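PDB 4Q0S: L-Ribose isomerase, which probably interconverts L-ribose and its ketose L-ribulose, as a metal-dependent sugar isomerase of the cupin-barrel type. Local coordinates for residues D86-P89 and T90-P94. Residues are numbered along the deposited sequence; the frame is centred on the assembly and turned at random.
Sequences DGLP and TGAAP
The flat group that meets Ala92 is the peptide between Pro89 and Thr90, bounded at its ends by the proline ring and the threonine side chain. Ala92 N stands over one face of its carbonyl, 44° out of the plane and not on a lone pair, and Ala92 CB lies 3.5 Å from Pro89 O. Ala92 N donates to Pro89 O at 3.0 Å, with an N-H...O angle of 148°. The pyrrolidine ring, puckered rather than flat, touches by its CG corner, Pro89 CG lying 4.1 Å from Ala92 CB. Proline suits this place because its ring restricts phi, and the i to i+3 bond of the turn uses its carbonyl and needs no N-H from it. Alanine offers a methyl small enough to fit beside the ring, and Leu88 CD2 reaches the same methyl more loosely, at 4.5 Å. Gly87 has a positive phi at which a CB would press on the carbonyl O of Asp86, so glycine suits the place. Before it, the carboxylate of Asp86 accepts backbone N-H groups of Phe152, Ser153 and Gly154 of a neighbouring subunit. A second bond, Ala93 N to Thr90 O at 3.1 Å, follows the first. Two successive i to i+3 bonds mark the start of a short 3-10 helix, in the loop between strands 73-82 and 101-108 of the cupin barrel, which reaches out to the subunit interface.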
loop_
_atom_site.group_PDB
_atom_site.type_symbol
_atom_site.label_atom_id
_atom_site.label_comp_id
_atom_site.label_asym_id
_atom_site.label_seq_id
_atom_site.Cartn_x
_atom_site.Cartn_y
_atom_site.Cartn_z
ATOM N N ASP A 86 10.668 16.480 27.925
ATOM C CA ASP A 86 10.823 17.911 27.675
ATOM C C ASP A 86 9.526 18.687 27.809
ATOM O O ASP A 86 8.503 18.305 27.237
ATOM C CB ASP A 86 11.399 18.155 26.277
ATOM C CG ASP A 86 12.832 17.701 26.157
ATOM O OD1 ASP A 86 13.071 16.481 26.022
ATOM O OD2 ASP A 86 13.727 18.567 26.213
ATOM N N GLY A 87 9.574 19.784 28.562
ATOM C CA GLY A 87 8.393 20.606 28.742
ATOM C C GLY A 87 7.515 20.205 29.910
ATOM O O GLY A 87 6.504 20.857 30.179
ATOM N N LEU A 88 7.886 19.138 30.605
ATOM C CA LEU A 88 7.111 18.678 31.750
ATOM C C LEU A 88 7.423 19.458 33.017
ATOM O O LEU A 88 8.556 19.882 33.231
ATOM C CB LEU A 88 7.399 17.207 32.044
ATOM C CG LEU A 88 6.797 16.111 31.173
ATOM C CD1 LEU A 88 7.298 14.762 31.665
ATOM C CD2 LEU A 88 5.284 16.173 31.246
ATOM N N PRO A 89 6.408 19.681 33.862
ATOM C CA PRO A 89 6.675 20.407 35.106
ATOM C C PRO A 89 7.508 19.450 35.954
ATOM O O PRO A 89 7.312 18.236 35.885
ATOM C CB PRO A 89 5.278 20.646 35.675
ATOM C CG PRO A 89 4.473 19.503 35.114
ATOM C CD PRO A 89 4.966 19.442 33.686
ATOM N N THR A 90 8.445 19.981 36.728
ATOM C CA THR A 90 9.320 19.149 37.555
ATOM C C THR A 90 8.602 18.133 38.439
ATOM O O THR A 90 9.132 17.055 38.703
ATOM C CB THR A 90 10.218 20.016 38.453
ATOM O OG1 THR A 90 9.407 20.733 39.392
ATOM C CG2 THR A 90 11.003 21.009 37.607
ATOM N N GLY A 91 7.405 18.476 38.899
ATOM C CA GLY A 91 6.664 17.563 39.751
ATOM C C GLY A 91 6.308 16.243 39.091
ATOM O O GLY A 91 6.196 15.214 39.760
ATOM N N ALA A 92 6.135 16.267 37.773
ATOM C CA ALA A 92 5.780 15.073 37.013
ATOM C C ALA A 92 6.949 14.109 36.848
ATOM O O ALA A 92 6.779 13.007 36.333
ATOM C CB ALA A 92 5.247 15.479 35.642
ATOM N N ALA A 93 8.131 14.523 37.295
ATOM C CA ALA A 93 9.335 13.703 37.176
ATOM C C ALA A 93 9.202 12.238 37.607
ATOM O O ALA A 93 9.622 11.332 36.884
ATOM C CB ALA A 93 10.480 14.359 37.937
ATOM N N PRO A 94 8.630 11.983 38.793
ATOM C CA PRO A 94 8.490 10.594 39.240
ATOM C C PRO A 94 7.402 9.778 38.525
ATOM O O PRO A 94 7.322 8.561 38.695
ATOM C CB PRO A 94 8.224 10.745 40.737
ATOM C CG PRO A 94 7.444 12.022 40.802
ATOM C CD PRO A 94 8.196 12.924 39.842
#